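Local atomic coordinates of guanine deaminase (Escherichia coli, PDB entry 6OHC), a protein that catalyses the zinc-dependent hydrolytic deamination of guanine to xanthine and ammonia. Residues G142-Q147 against A165-M170; A155-N160 against H197-L202; T106-R111 against P175-D180. All coordinates share one frame; numbering follows the deposited sequence.

Interaction 1: residues G142-Q147 against A165-M170; sequences GTVHPQ and AGKVMM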
loop_
_atom_site.group_PDB
_atom_site.type_symbol
_atom_site.label_atom_id
_atom_site.label_comp_id
_atom_site.label_asym_id
_atom_site.label_seq_id
_atom_site.Cartn_x
_atom_site.Cartn_y
_atom_site.Cartn_z
ATOM N N GLY B 142 -0.997 -15.967 19.430
ATOM C CA GLY B 142 -1.485 -15.338 20.660
ATOM C C GLY B 142 -0.383 -14.671 21.441
ATOM O O GLY B 142 0.554 -14.225 20.847
ATOM N N THR B 143 -0.509 -14.707 22.763
ATOM C CA THR B 143 0.469 -14.174 23.735
ATOM C C THR B 143 1.192 -15.369 24.343
ATOM O O THR B 143 0.702 -16.478 24.164
ATOM C CB THR B 143 -0.323 -13.337 24.745
ATOM O OG1 THR B 143 -1.473 -14.088 25.183
ATOM C CG2 THR B 143 -0.747 -12.015 24.121
ATOM N N VAL B 144 2.322 -15.133 25.011
ATOM C CA VAL B 144 2.976 -16.090 25.946
ATOM C C VAL B 144 1.996 -16.364 27.118
ATOM O O VAL B 144 1.945 -17.519 27.598
ATOM C CB VAL B 144 4.323 -15.530 26.427
ATOM C CG1 VAL B 144 4.111 -14.298 27.325
ATOM C CG2 VAL B 144 5.104 -16.615 27.197
ATOM N N HIS B 145 1.226 -15.359 27.549
ATOM C CA HIS B 145 0.226 -15.433 28.654
ATOM C C HIS B 145 -1.010 -16.212 28.209
ATOM O O HIS B 145 -1.671 -15.827 27.254
ATOM C CB HIS B 145 -0.194 -14.030 29.135
ATOM C CG HIS B 145 0.959 -13.122 29.431
ATOM N ND1 HIS B 145 1.389 -12.126 28.546
ATOM C CD2 HIS B 145 1.782 -13.077 30.508
ATOM C CE1 HIS B 145 2.459 -11.552 29.050
ATOM N NE2 HIS B 145 2.731 -12.134 30.254
ATOM N N PRO B 146 -1.368 -17.325 28.886
ATOM C CA PRO B 146 -2.534 -18.128 28.500
ATOM C C PRO B 146 -3.896 -17.464 28.764
ATOM O O PRO B 146 -4.803 -17.763 28.035
ATOM C CB PRO B 146 -2.420 -19.404 29.353
ATOM C CG PRO B 146 -1.591 -18.974 30.559
ATOM C CD PRO B 146 -0.665 -17.866 30.060
ATOM N N GLN B 147 -4.020 -16.592 29.766
ATOM C CA GLN B 147 -5.312 -15.886 30.033
ATOM C C GLN B 147 -5.643 -14.961 28.849
ATOM O O GLN B 147 -6.832 -14.716 28.625
ATOM C CB GLN B 147 -5.310 -15.195 31.393
ATOM C CG GLN B 147 -5.232 -16.215 32.539
ATOM C CD GLN B 147 -5.059 -15.623 33.919
ATOM O OE1 GLN B 147 -4.009 -15.771 34.550
ATOM N NE2 GLN B 147 -6.105 -14.970 34.414
ATOM N N ALA B 165 -5.786 -20.568 16.789
ATOM C CA ALA B 165 -4.887 -19.775 17.635
ATOM C C ALA B 165 -4.162 -20.661 18.661
ATOM O O ALA B 165 -4.595 -21.815 18.921
ATOM C CB ALA B 165 -5.676 -18.682 18.301
ATOM N N GLY B 166 -3.122 -20.134 19.276
ATOM C CA GLY B 166 -2.396 -20.852 20.338
ATOM C C GLY B 166 -1.595 -19.896 21.203
ATOM O O GLY B 166 -1.342 -18.715 20.785
ATOM N N LYS B 167 -1.239 -20.380 22.389
ATOM C CA LYS B 167 -0.272 -19.717 23.295
ATOM C C LYS B 167 1.106 -19.801 22.651
ATOM O O LYS B 167 1.476 -20.896 22.111
ATOM C CB LYS B 167 -0.251 -20.384 24.660
ATOM C CG LYS B 167 0.802 -19.867 25.629
ATOM C CD LYS B 167 1.385 -21.011 26.461
ATOM C CE LYS B 167 2.430 -20.607 27.446
ATOM N NZ LYS B 167 3.651 -20.056 26.845
ATOM N N VAL B 168 1.807 -18.669 22.659
ATOM C CA VAL B 168 3.212 -18.608 22.209
ATOM C C VAL B 168 4.070 -19.317 23.259
ATOM O O VAL B 168 3.945 -19.000 24.424
ATOM C CB VAL B 168 3.655 -17.156 21.983
ATOM C CG1 VAL B 168 5.133 -17.163 21.644
ATOM C CG2 VAL B 168 2.810 -16.515 20.878
ATOM N N MET B 169 4.908 -20.240 22.818
ATOM C CA MET B 169 5.934 -20.892 23.667
ATOM C C MET B 169 7.281 -20.209 23.419
ATOM O O MET B 169 7.677 -20.065 22.258
ATOM C CB MET B 169 6.012 -22.384 23.358
ATOM C CG MET B 169 4.632 -23.029 23.314
ATOM S SD MET B 169 4.653 -24.718 22.787
ATOM C CE MET B 169 5.035 -24.480 21.070
ATOM N N MET B 170 7.924 -19.769 24.497
ATOM C CA MET B 170 9.123 -18.891 24.487
ATOM C C MET B 170 9.797 -18.976 25.867
ATOM O O MET B 170 9.322 -18.279 26.774
ATOM C CB MET B 170 8.609 -17.463 24.217
ATOM C CG MET B 170 9.607 -16.406 23.774
ATOM S SD MET B 170 8.877 -14.671 23.736
ATOM C CE MET B 170 7.172 -15.117 24.061
#

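Interaction 2: residues A155-N160 against H197-L202; sequences AASHIN and HKNGRL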
loop_
_atom_site.group_PDB
_atom_site.type_symbol
_atom_site.label_atom_id
_atom_site.label_comp_id
_atom_site.label_asym_id
_atom_site.label_seq_id
_atom_site.Cartn_x
_atom_site.Cartn_y
_atom_site.Cartn_z
ATOM N N ALA B 155 -13.633 -14.193 22.503
ATOM C CA ALA B 155 -14.165 -13.196 21.561
ATOM C C ALA B 155 -14.597 -13.922 20.285
ATOM O O ALA B 155 -15.735 -13.707 19.854
ATOM C CB ALA B 155 -13.135 -12.128 21.318
ATOM N N ALA B 156 -13.738 -14.772 19.724
ATOM C CA ALA B 156 -14.006 -15.524 18.484
ATOM C C ALA B 156 -15.204 -16.450 18.690
ATOM O O ALA B 156 -16.035 -16.574 17.764
ATOM C CB ALA B 156 -12.792 -16.322 18.092
ATOM N N SER B 157 -15.269 -17.083 19.868
ATOM C CA SER B 157 -16.334 -18.046 20.243
ATOM C C SER B 157 -17.687 -17.359 20.219
ATOM O O SER B 157 -18.658 -17.976 19.836
ATOM C CB SER B 157 -16.100 -18.655 21.605
ATOM O OG SER B 157 -16.699 -19.936 21.614
ATOM N N HIS B 158 -17.770 -16.105 20.632
ATOM C CA HIS B 158 -19.078 -15.429 20.779
ATOM C C HIS B 158 -19.804 -15.394 19.421
ATOM O O HIS B 158 -21.009 -15.435 19.443
ATOM C CB HIS B 158 -18.845 -14.055 21.400
ATOM C CG HIS B 158 -20.097 -13.320 21.722
ATOM N ND1 HIS B 158 -21.084 -13.846 22.578
ATOM C CD2 HIS B 158 -20.540 -12.116 21.299
ATOM C CE1 HIS B 158 -22.090 -12.982 22.656
ATOM N NE2 HIS B 158 -21.769 -11.900 21.893
ATOM N N ILE B 159 -19.110 -15.323 18.276
ATOM C CA ILE B 159 -19.761 -15.213 16.931
ATOM C C ILE B 159 -19.595 -16.532 16.172
ATOM O O ILE B 159 -19.953 -16.584 15.008
ATOM C CB ILE B 159 -19.160 -14.033 16.126
ATOM C CG1 ILE B 159 -17.650 -14.202 15.903
ATOM C CG2 ILE B 159 -19.511 -12.681 16.770
ATOM C CD1 ILE B 159 -17.036 -13.117 15.065
ATOM N N ASN B 160 -19.095 -17.566 16.859
ATOM C CA ASN B 160 -18.795 -18.932 16.342
ATOM C C ASN B 160 -17.918 -18.844 15.074
ATOM O O ASN B 160 -18.252 -19.470 14.033
ATOM C CB ASN B 160 -20.056 -19.755 16.127
ATOM C CG ASN B 160 -19.742 -21.207 15.813
ATOM O OD1 ASN B 160 -18.719 -21.733 16.256
ATOM N ND2 ASN B 160 -20.574 -21.830 15.005
ATOM N N HIS B 197 -9.723 -26.420 21.633
ATOM C CA HIS B 197 -9.576 -27.219 20.396
ATOM C C HIS B 197 -10.888 -27.957 20.085
ATOM O O HIS B 197 -11.403 -28.657 20.936
ATOM C CB HIS B 197 -8.381 -28.149 20.451
ATOM C CG HIS B 197 -8.154 -28.835 19.155
ATOM N ND1 HIS B 197 -7.898 -28.091 17.995
ATOM C CD2 HIS B 197 -7.998 -30.135 18.837
ATOM C CE1 HIS B 197 -7.657 -28.940 17.008
ATOM N NE2 HIS B 197 -7.724 -30.207 17.505
ATOM N N LYS B 198 -11.440 -27.728 18.891
ATOM C CA LYS B 198 -12.721 -28.304 18.405
ATOM C C LYS B 198 -13.860 -27.923 19.361
ATOM O O LYS B 198 -14.866 -28.645 19.423
ATOM C CB LYS B 198 -12.584 -29.813 18.242
ATOM C CG LYS B 198 -11.474 -30.289 17.329
ATOM C CD LYS B 198 -11.739 -31.730 16.948
ATOM C CE LYS B 198 -10.487 -32.559 16.776
ATOM N NZ LYS B 198 -10.361 -33.619 17.827
ATOM N N ASN B 199 -13.718 -26.790 20.048
ATOM C CA ASN B 199 -14.808 -26.083 20.767
ATOM C C ASN B 199 -15.567 -25.255 19.726
ATOM O O ASN B 199 -15.002 -24.262 19.224
ATOM C CB ASN B 199 -14.235 -25.232 21.895
ATOM C CG ASN B 199 -15.308 -24.507 22.675
ATOM O OD1 ASN B 199 -16.389 -24.328 22.143
ATOM N ND2 ASN B 199 -15.024 -24.042 23.882
ATOM N N GLY B 200 -16.761 -25.684 19.325
ATOM C CA GLY B 200 -17.425 -25.122 18.129
ATOM C C GLY B 200 -16.517 -25.226 16.930
ATOM O O GLY B 200 -16.012 -26.315 16.671
ATOM N N ARG B 201 -16.263 -24.111 16.239
ATOM C CA ARG B 201 -15.427 -24.073 15.018
ATOM C C ARG B 201 -13.998 -23.624 15.384
ATOM O O ARG B 201 -13.154 -23.427 14.442
ATOM C CB ARG B 201 -16.101 -23.155 13.986
ATOM C CG ARG B 201 -17.478 -23.630 13.532
ATOM C CD ARG B 201 -18.235 -22.538 12.796
ATOM N NE ARG B 201 -17.587 -22.300 11.524
ATOM C CZ ARG B 201 -17.498 -21.134 10.868
ATOM N NH1 ARG B 201 -18.026 -20.016 11.339
ATOM N NH2 ARG B 201 -16.879 -21.124 9.707
ATOM N N LEU B 202 -13.687 -23.485 16.667
ATOM C CA LEU B 202 -12.322 -23.115 17.141
ATOM C C LEU B 202 -11.354 -24.295 17.003
ATOM O O LEU B 202 -11.807 -25.414 17.025
ATOM C CB LEU B 202 -12.406 -22.585 18.572
ATOM C CG LEU B 202 -13.269 -21.355 18.729
ATOM C CD1 LEU B 202 -13.381 -20.971 20.199
ATOM C CD2 LEU B 202 -12.664 -20.220 17.941
HETATM O O HOH W 1 -16.536 -21.969 19.901
HETATM O O HOH W 2 -16.455 -20.996 17.121
#

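Interaction 3: residues T106-R111 against P175-D180; sequences TFPTER and PDYLLD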
loop_
_atom_site.group_PDB
_atom_site.type_symbol
_atom_site.label_atom_id
_atom_site.label_comp_id
_atom_site.label_asym_id
_atom_site.label_seq_id
_atom_site.Cartn_x
_atom_site.Cartn_y
_atom_site.Cartn_z
ATOM N N THR B 106 8.440 -5.486 19.296
ATOM C CA THR B 106 7.544 -6.656 19.434
ATOM C C THR B 106 7.340 -6.959 20.940
ATOM O O THR B 106 6.206 -6.882 21.438
ATOM C CB THR B 106 8.142 -7.813 18.607
ATOM O OG1 THR B 106 8.452 -7.308 17.319
ATOM C CG2 THR B 106 7.242 -9.024 18.493
ATOM N N PHE B 107 8.418 -7.239 21.664
ATOM C CA PHE B 107 8.401 -7.739 23.068
ATOM C C PHE B 107 7.746 -6.719 23.994
ATOM O O PHE B 107 6.826 -7.052 24.721
ATOM C CB PHE B 107 9.818 -8.142 23.470
ATOM C CG PHE B 107 10.323 -9.342 22.718
ATOM C CD1 PHE B 107 9.463 -10.316 22.248
ATOM C CD2 PHE B 107 11.670 -9.503 22.503
ATOM C CE1 PHE B 107 9.948 -11.440 21.594
ATOM C CE2 PHE B 107 12.149 -10.619 21.842
ATOM C CZ PHE B 107 11.296 -11.602 21.412
ATOM N N PRO B 108 8.150 -5.436 23.985
ATOM C CA PRO B 108 7.510 -4.441 24.842
ATOM C C PRO B 108 6.007 -4.329 24.544
ATOM O O PRO B 108 5.248 -4.198 25.489
ATOM C CB PRO B 108 8.252 -3.141 24.503
ATOM C CG PRO B 108 9.570 -3.590 23.919
ATOM C CD PRO B 108 9.240 -4.871 23.177
ATOM N N THR B 109 5.601 -4.378 23.262
ATOM C CA THR B 109 4.184 -4.241 22.844
ATOM C C THR B 109 3.410 -5.440 23.411
ATOM O O THR B 109 2.358 -5.227 24.033
ATOM C CB THR B 109 4.050 -4.161 21.312
ATOM O OG1 THR B 109 4.806 -3.053 20.803
ATOM C CG2 THR B 109 2.611 -4.059 20.868
ATOM N N GLU B 110 3.924 -6.654 23.218
ATOM C CA GLU B 110 3.239 -7.906 23.669
ATOM C C GLU B 110 3.092 -7.896 25.198
ATOM O O GLU B 110 2.139 -8.474 25.724
ATOM C CB GLU B 110 3.996 -9.143 23.188
ATOM C CG GLU B 110 4.039 -9.293 21.686
ATOM C CD GLU B 110 4.174 -10.719 21.225
ATOM O OE1 GLU B 110 4.344 -11.610 22.098
ATOM O OE2 GLU B 110 4.125 -10.949 19.995
ATOM N N ARG B 111 4.026 -7.253 25.897
ATOM C CA ARG B 111 4.049 -7.181 27.383
ATOM C C ARG B 111 2.742 -6.591 27.915
ATOM O O ARG B 111 2.318 -6.985 28.991
ATOM C CB ARG B 111 5.219 -6.313 27.842
ATOM C CG ARG B 111 5.457 -6.399 29.346
ATOM C CD ARG B 111 6.429 -5.370 29.836
ATOM N NE ARG B 111 6.768 -5.630 31.210
ATOM C CZ ARG B 111 7.746 -5.032 31.856
ATOM N NH1 ARG B 111 8.482 -4.132 31.240
ATOM N NH2 ARG B 111 8.018 -5.355 33.098
ATOM N N PRO B 175 13.135 -10.930 26.779
ATOM C CA PRO B 175 13.020 -10.340 28.107
ATOM C C PRO B 175 12.267 -11.234 29.102
ATOM O O PRO B 175 11.389 -11.991 28.724
ATOM C CB PRO B 175 12.327 -9.028 27.830
ATOM C CG PRO B 175 12.749 -8.706 26.393
ATOM C CD PRO B 175 12.689 -10.042 25.697
ATOM N N ASP B 176 12.695 -11.135 30.365
ATOM C CA ASP B 176 12.203 -11.945 31.487
ATOM C C ASP B 176 10.680 -11.776 31.592
ATOM O O ASP B 176 9.989 -12.780 31.718
ATOM C CB ASP B 176 12.965 -11.569 32.753
ATOM C CG ASP B 176 12.654 -12.577 33.833
ATOM O OD1 ASP B 176 13.186 -13.749 33.710
ATOM O OD2 ASP B 176 11.805 -12.207 34.703
ATOM N N TYR B 177 10.169 -10.553 31.439
ATOM C CA TYR B 177 8.715 -10.243 31.535
ATOM C C TYR B 177 7.883 -11.074 30.531
ATOM O O TYR B 177 6.665 -11.124 30.697
ATOM C CB TYR B 177 8.477 -8.736 31.403
ATOM C CG TYR B 177 8.865 -8.130 30.082
ATOM C CD1 TYR B 177 8.204 -8.474 28.903
ATOM C CD2 TYR B 177 9.830 -7.139 30.013
ATOM C CE1 TYR B 177 8.506 -7.873 27.687
ATOM C CE2 TYR B 177 10.162 -6.544 28.803
ATOM C CZ TYR B 177 9.499 -6.911 27.644
ATOM O OH TYR B 177 9.845 -6.313 26.479
ATOM N N LEU B 178 8.503 -11.704 29.543
ATOM C CA LEU B 178 7.802 -12.454 28.469
ATOM C C LEU B 178 8.272 -13.914 28.364
ATOM O O LEU B 178 7.909 -14.533 27.363
ATOM C CB LEU B 178 8.057 -11.746 27.135
ATOM C CG LEU B 178 6.863 -11.714 26.193
ATOM C CD1 LEU B 178 5.792 -10.758 26.735
ATOM C CD2 LEU B 178 7.350 -11.284 24.822
ATOM N N LEU B 179 9.098 -14.427 29.273
ATOM C CA LEU B 179 9.543 -15.843 29.210
ATOM C C LEU B 179 8.496 -16.754 29.873
ATOM O O LEU B 179 7.938 -16.362 30.869
ATOM C CB LEU B 179 10.896 -16.012 29.911
ATOM C CG LEU B 179 12.084 -15.325 29.249
ATOM C CD1 LEU B 179 13.368 -15.860 29.861
ATOM C CD2 LEU B 179 12.093 -15.513 27.749
ATOM N N ASP B 180 8.251 -17.936 29.310
ATOM C CA ASP B 180 7.603 -19.060 30.023
ATOM C C ASP B 180 8.744 -20.026 30.416
ATOM O O ASP B 180 9.929 -19.601 30.322
ATOM C CB ASP B 180 6.444 -19.642 29.205
ATOM C CG ASP B 180 6.843 -20.250 27.861
ATOM O OD1 ASP B 180 8.033 -20.495 27.661
ATOM O OD2 ASP B 180 5.941 -20.470 27.017
#

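Interaction 1: residues G142-Q147 against A165-M170
Val-168 N donates to Thr-143 O at 2.9 Å in a nearly straight bond (161°), although the donor stands well above the carbonyl plane and not on a lone pair. One residue earlier on the first segment and two on the second, Gly-142 N makes a weak, bent bond to Gly-166 O. The CA-H of Val-144 makes a further contact, pointing almost straight at Val-168 O, 3.4 Å from CA to O. These contacts carry the pairing of parallel strands 135-141 and 164-169 on past the end of the first; helix 146-158 connects the two in a beta-alpha-beta crossover of the amidohydrolase TIM barrel. Lys-167 then reaches across: CG lies anti to the backbone N (chi1 174°), and bends further out bring NZ to its own neighbour Val-168 O at 2.7 Å and, weakly, to Val-144 O at 3.1 Å. Its strongest partner is the carboxylate of Asp-180, a salt bridge from outside the two segments. With an alanine at Lys-167, Asp-180 would probably lose its buried counter-charge and the carbonyls of Val-144 and Val-168 the ammonium they share. Thr-143 OG1 turns back to His-145 O, 2.7 Å away and on a lone pair. The Met-170 CE methyl rests against Val-144 CB at 3.7 Å.

Interaction 2: residues A155-N160 against H197-L202
Polar contacts centre on Asn-160 and Arg-201, whose side chains cross at about a right angle, with amide and guanidinium planes 82° apart. Arg-201 NH1 donates to the backbone Asn-160 O at 2.8 Å; the acceptor is tilted somewhat from the guanidinium plane, while the donor lies in the plane of the carbonyl. Arg-201 CD passes 3.3 Å from Asn-160 ND2, and the bend at chi3 (69°) beyond it carries the guanidinium to Asn-160 O. Asn-160 OD1 takes a weak bond from Arg-201 N. Both side chains have stronger partners elsewhere: Asn-160 ND2 hydrogen-bonds to Asp-431, and Arg-201 NH2 forms salt bridges with Asp-387 and Glu-385.

Water supplies further links. One molecule bridges Ser-157 OG (2.7 Å) and Asn-199 O; another lies between Asn-160 OD1 and Arg-201 N.

The apolar share belongs to Leu-202, whose two methyls meet successive residues of the helix: CD2 touches Ala-156 CB at 3.9 Å and CD1 touches Ser-157 CB at 3.8 Å, with Trp-196 against both Ser-157 and Leu-202.

Asn-160, at positive phi, is the C-prime residue of a Schellman motif closing helix 146-158, and it meets a type II' beta turn, Asn-199 to Leu-202, that leads into strand 203-208 of the barrel.

Interaction 3: residues T106-R111 against P175-D180
Phe-107 begins the contact, its ring meeting Pro-175 and Leu-178, both on one side of its plane. Here helix 101-111 packs on the long loop that follows strand 164-169 of the TIM barrel, where residues 176-178 make a short 3-10 turn before helix 182-196. Pro-175 CD comes to 3.4 Å from Phe-107 CD2, and Leu-178 CD2 to 3.5 Å from CD1 of the same ring, so one methylene and one methyl approach the two ortho carbons obliquely.

At Pro-108 the helix is kinked, since the proline N carries no hydrogen for the preceding turn. Tyr-177 OH lies 3.1 Å from Pro-108 N, with no hydrogen to share, and the tyrosine ring meets this backbone edge-on.

Glu-110 touches the other segment lightly, OE1 lying 4.1 Å from Leu-178 CD2. Its carboxylate is engaged elsewhere, in a salt bridge with Arg-209 and a hydrogen bond to Gln-87, both probably substrate-binding residues. Leu-178 thus lies beside a second-shell carboxylate that is likely to help orient them.

Arg-111 closes the sequence at the solvent-exposed end of the contact. With CG anti to the backbone N (chi1 -170°) and the chain extended to NE, it runs over one face of the Tyr-177 ring, whose other face carries Pro-175 CB. The guanidinium stacks flat on the ring, centres 4.1 Å apart and planes 9° apart, while Arg-111 CD sits over the ring centre, 3.6 Å from the centroid.

Burial and nearness to the active site vary independently in these contacts. Interaction 1 is wholly buried near the zinc site and relies on backbone bonds and a buried lysine. Interactions 2 and 3 are only partly buried: the former mixes waters, an arginine and a leucine, while the latter has no hydrogen bond across it and depends on apolar and stacked contacts, yet reaches the site through Glu-110. Interactions 1 and 2 share helix 146-158, one at its start and the other at its end, with centres 17 Å apart. Interactions 1 and 3 touch directly, through the salt bridge of Lys-167 with Asp-180, whereas interactions 2 and 3 lie about 16 Å apart at their nearest atoms.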